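PDB 2BJF: bile salt hydrolase/transferase, which hydrolyses the amide bond of glycine- and taurine-conjugated bile salts, releasing free bile acids, and can also join bile acids to amines. Local coordinates for residues C39-K42 against S43-K46; F113-V116 against E117-K120. All coordinates share one frame; numbering follows the deposited sequence. Where two conformers were deposited one is given.

Interaction 1: residues C39-K42 against S43-K46; sequences CVNK and SNKK
The first torsions of N41 and N44 bring two side-chain amides together: N41 CG is anti to its backbone N (chi1 -174°), carrying the amide in over residues 43-44, while N44 CG sits between its backbone N and carbonyl carbon (chi1 56°) and folds back towards N41. The two side chains cross at about a right angle, yet their amide planes are only 26° apart. N41 OD1 and N44 OD1 approach to 3.2 Å; both are acceptors, so this pair is no bond, and each oxygen accepts from backbone N-H groups instead. N41 OD1 receives N44 N at 3.2 Å, with the donor tilted from the carbonyl plane, and a weak, bent bond from S43 N at 3.0 Å. S43 OG also lies 2.7 Å from N41 OD1, but its proton has a rival acceptor in I133 O. N44 OD1 accepts from K46 N at 3.1 Å, forming an Asx turn. These bonds line the loop of a beta hairpin that joins strands 38-40 and 47-49. The closing pair is N41 with K46, where N41 N meets K46 O at 2.9 Å in a nearly straight bond. Between them K42, S43 and N44 have right-handed helical or near-helical backbone angles and K45 a left-handed one, which turns the chain back; K45 N adds a weak bond of 2.8 Å to N41 O. Around the hairpin, N41 ND2 binds I133 O and N44 ND2 binds the hydroxyl of Y103, so both amide nitrogens anchor the turn to other loops, and the N41 side chain also rests on Y64 of strand 64-67.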
loop_
_atom_site.group_PDB
_atom_site.type_symbol
_atom_site.label_atom_id
_atom_site.label_comp_id
_atom_site.label_asym_id
_atom_site.label_seq_id
_atom_site.Cartn_x
_atom_site.Cartn_y
_atom_site.Cartn_z
ATOM N N CYS A 39 5.318 46.124 -18.488
ATOM C CA CYS A 39 4.510 45.797 -17.318
ATOM C C CYS A 39 5.071 46.530 -16.105
ATOM O O CYS A 39 6.229 46.326 -15.731
ATOM C CB CYS A 39 4.513 44.288 -17.064
ATOM S SG CYS A 39 3.966 43.274 -18.457
ATOM N N VAL A 40 4.250 47.384 -15.499
ATOM C CA VAL A 40 4.675 48.189 -14.352
ATOM C C VAL A 40 3.910 47.798 -13.088
ATOM O O VAL A 40 2.677 47.828 -13.062
ATOM C CB VAL A 40 4.504 49.712 -14.613
ATOM C CG1 VAL A 40 5.073 50.526 -13.456
ATOM C CG2 VAL A 40 5.172 50.120 -15.921
ATOM N N ASN A 41 4.651 47.420 -12.048
ATOM C CA ASN A 41 4.063 47.165 -10.738
ATOM C C ASN A 41 3.927 48.483 -9.986
ATOM O O ASN A 41 4.923 49.153 -9.712
ATOM C CB ASN A 41 4.903 46.158 -9.945
ATOM C CG ASN A 41 4.250 45.750 -8.632
ATOM O OD1 ASN A 41 4.105 46.559 -7.714
ATOM N ND2 ASN A 41 3.865 44.482 -8.536
ATOM N N LYS A 42 2.691 48.847 -9.659
ATOM C CA LYS A 42 2.391 50.153 -9.067
ATOM C C LYS A 42 2.880 50.312 -7.628
ATOM O O LYS A 42 3.223 51.421 -7.211
ATOM C CB LYS A 42 0.890 50.452 -9.154
ATOM C CG LYS A 42 0.399 50.745 -10.565
ATOM C CD LYS A 42 -1.096 51.028 -10.591
ATOM C CE LYS A 42 -1.567 51.408 -11.989
ATOM N NZ LYS A 42 -1.056 52.742 -12.425
ATOM N N SER A 43 2.916 49.211 -6.879
ATOM C CA SER A 43 3.299 49.248 -5.465
ATOM C C SER A 43 4.799 49.451 -5.244
ATOM O O SER A 43 5.195 50.219 -4.367
ATOM C CB SER A 43 2.820 47.988 -4.732
ATOM O OG SER A 43 3.580 46.852 -5.106
ATOM N N ASN A 44 5.623 48.767 -6.037
ATOM C CA ASN A 44 7.081 48.829 -5.878
ATOM C C ASN A 44 7.834 49.449 -7.063
ATOM O O ASN A 44 9.068 49.489 -7.065
ATOM C CB ASN A 44 7.652 47.446 -5.525
ATOM C CG ASN A 44 7.279 46.372 -6.540
ATOM O OD1 ASN A 44 7.255 46.614 -7.746
ATOM N ND2 ASN A 44 7.002 45.170 -6.047
ATOM N N LYS A 45 7.082 49.918 -8.059
ATOM C CA LYS A 45 7.623 50.612 -9.245
ATOM C C LYS A 45 8.530 49.761 -10.148
ATOM O O LYS A 45 9.120 50.280 -11.101
ATOM C CB LYS A 45 8.300 51.937 -8.862
ATOM C CG LYS A 45 7.328 53.017 -8.414
ATOM C CD LYS A 45 8.032 54.348 -8.202
ATOM C CE LYS A 45 7.059 55.428 -7.747
ATOM N NZ LYS A 45 6.060 55.784 -8.797
ATOM N N LYS A 46 8.631 48.465 -9.856
ATOM C CA LYS A 46 9.442 47.551 -10.663
ATOM C C LYS A 46 8.811 47.328 -12.033
ATOM O O LYS A 46 7.588 47.220 -12.153
ATOM C CB LYS A 46 9.644 46.213 -9.947
ATOM C CG LYS A 46 10.493 46.304 -8.687
ATOM C CD LYS A 46 10.594 44.958 -7.989
ATOM C CE LYS A 46 11.291 45.077 -6.639
ATOM N NZ LYS A 46 12.729 45.444 -6.764
#

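Interaction 2: residues F113-V116 against E117-K120; sequences FSSV and EEVK
The F113 ring and the E118 carboxylate stand almost perpendicular, their planes 86° apart, in one of the two conformers modelled for E118; what is said of its carboxylate holds for that copy alone. E118 OE2 lies at the edge of the ring, near its plane, 4.1 Å from F113 CD1. V119 CG2 approaches the same residue obliquely, making an apolar contact of 3.7 Å with F113 CB across the helix start, and W108 makes an edge-to-face contact with the ring. This is the start of helix 116-123, with S115 as its N-cap: S115 OG accepts from E118 N at 3.2 Å. The torsion that allows this sets OG between the backbone N and the carbonyl carbon (chi1 69°), facing the first helical turn. A classical capping box would return a bond from the N-cap's own N-H to the glutamate; here the donor is one residue earlier, S114 N reaching E118 OE2 at 3.1 Å. It meets the oxygen from above, 54° out of the carboxylate plane, while E118 stretches back along the helix start with an extended chain beyond CG. Outside the two segments, D148 accepts from V116 N, and the side chains of V116 and V119 pack on I146 of strand 142-147. K120 follows V116 up the helix, but its NZ forms a salt bridge with D167. The regular helical ladder takes over from the cap with V119 N bonding to S115 O at 3.2 Å, and then with K120 N, which meets V116 O at 2.9 Å nearly in line with the carbonyl.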
loop_
_atom_site.group_PDB
_atom_site.type_symbol
_atom_site.label_atom_id
_atom_site.label_comp_id
_atom_site.label_asym_id
_atom_site.label_seq_id
_atom_site.Cartn_x
_atom_site.Cartn_y
_atom_site.Cartn_z
ATOM N N PHE A 113 13.540 34.799 -22.351
ATOM C CA PHE A 113 14.363 33.708 -22.878
ATOM C C PHE A 113 13.636 32.833 -23.896
ATOM O O PHE A 113 12.410 32.718 -23.865
ATOM C CB PHE A 113 14.918 32.867 -21.723
ATOM C CG PHE A 113 15.524 33.691 -20.618
ATOM C CD1 PHE A 113 16.758 34.312 -20.794
ATOM C CD2 PHE A 113 14.852 33.865 -19.411
ATOM C CE1 PHE A 113 17.318 35.087 -19.781
ATOM C CE2 PHE A 113 15.405 34.636 -18.390
ATOM C CZ PHE A 113 16.640 35.249 -18.577
ATOM N N SER A 114 14.405 32.220 -24.794
ATOM C CA SER A 114 13.847 31.442 -25.901
ATOM C C SER A 114 13.986 29.927 -25.729
ATOM O O SER A 114 13.348 29.160 -26.455
ATOM C CB SER A 114 14.481 31.875 -27.226
ATOM O OG SER A 114 15.863 31.566 -27.252
ATOM N N SER A 115 14.812 29.499 -24.777
ATOM C CA SER A 115 15.091 28.075 -24.582
ATOM C C SER A 115 15.412 27.727 -23.132
ATOM O O SER A 115 15.734 28.607 -22.330
ATOM C CB SER A 115 16.251 27.635 -25.482
ATOM O OG SER A 115 17.473 28.217 -25.056
ATOM N N VAL A 116 15.324 26.437 -22.813
ATOM C CA VAL A 116 15.715 25.915 -21.501
ATOM C C VAL A 116 17.194 26.202 -21.223
ATOM O O VAL A 116 17.553 26.611 -20.118
ATOM C CB VAL A 116 15.409 24.396 -21.381
ATOM C CG1 VAL A 116 16.162 23.761 -20.213
ATOM C CG2 VAL A 116 13.912 24.170 -21.230
ATOM N N GLU A 117 18.039 26.011 -22.236
ATOM C CA GLU A 117 19.475 26.278 -22.100
ATOM C C GLU A 117 19.785 27.732 -21.737
ATOM O O GLU A 117 20.669 27.989 -20.915
ATOM C CB GLU A 117 20.249 25.842 -23.349
ATOM C CG GLU A 117 20.361 24.321 -23.532
ATOM C CD GLU A 117 21.010 23.596 -22.351
ATOM O OE1 GLU A 117 20.648 22.426 -22.108
ATOM O OE2 GLU A 117 21.877 24.182 -21.665
ATOM N N GLU A 118 19.061 28.670 -22.351
ATOM C CA GLU A 118 19.198 30.097 -22.045
ATOM C C GLU A 118 18.804 30.402 -20.602
ATOM O O GLU A 118 19.476 31.179 -19.918
ATOM C CB GLU A 118 18.357 30.948 -23.002
ATOM C CG GLU A 118 18.991 31.188 -24.366
ATOM C CD GLU A 118 18.341 32.331 -25.137
ATOM O OE1 GLU A 118 18.779 32.603 -26.274
ATOM O OE2 GLU A 118 17.399 32.965 -24.611
ATOM N N VAL A 119 17.713 29.781 -20.153
ATOM C CA VAL A 119 17.204 29.947 -18.787
ATOM C C VAL A 119 18.194 29.391 -17.759
ATOM O O VAL A 119 18.484 30.047 -16.756
ATOM C CB VAL A 119 15.815 29.268 -18.607
ATOM C CG1 VAL A 119 15.354 29.335 -17.159
ATOM C CG2 VAL A 119 14.782 29.917 -19.505
ATOM N N LYS A 120 18.708 28.189 -18.024
ATOM C CA LYS A 120 19.690 27.538 -17.151
ATOM C C LYS A 120 20.891 28.439 -16.872
ATOM O O LYS A 120 21.340 28.549 -15.730
ATOM C CB LYS A 120 20.165 26.213 -17.756
ATOM C CG LYS A 120 19.188 25.053 -17.585
ATOM C CD LYS A 120 19.776 23.733 -18.087
ATOM C CE LYS A 120 20.725 23.106 -17.070
ATOM N NZ LYS A 120 21.234 21.771 -17.510
#

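In the fold
Interaction 1 closes well before interaction 2 opens along the chain; their centres are about 25 Å apart and their nearest atoms about 13 Å, so the two do not touch. Interaction 1 is the more peripheral: its centre lies about 26 Å from the centre of the chain, that of interaction 2 about 17 Å. Both back onto the same large antiparallel sheet, the 38-40/47-49 hairpin against strand 64-67 and helix 116-123 against strands 142-147 and 153-158. Both lie away from the catalytic and product-binding residues, though the N41 side chain is about 9 Å from bound deoxycholate. The two are therefore separate local elements, each shaped by its own bonds, bordering different strands of one sheet.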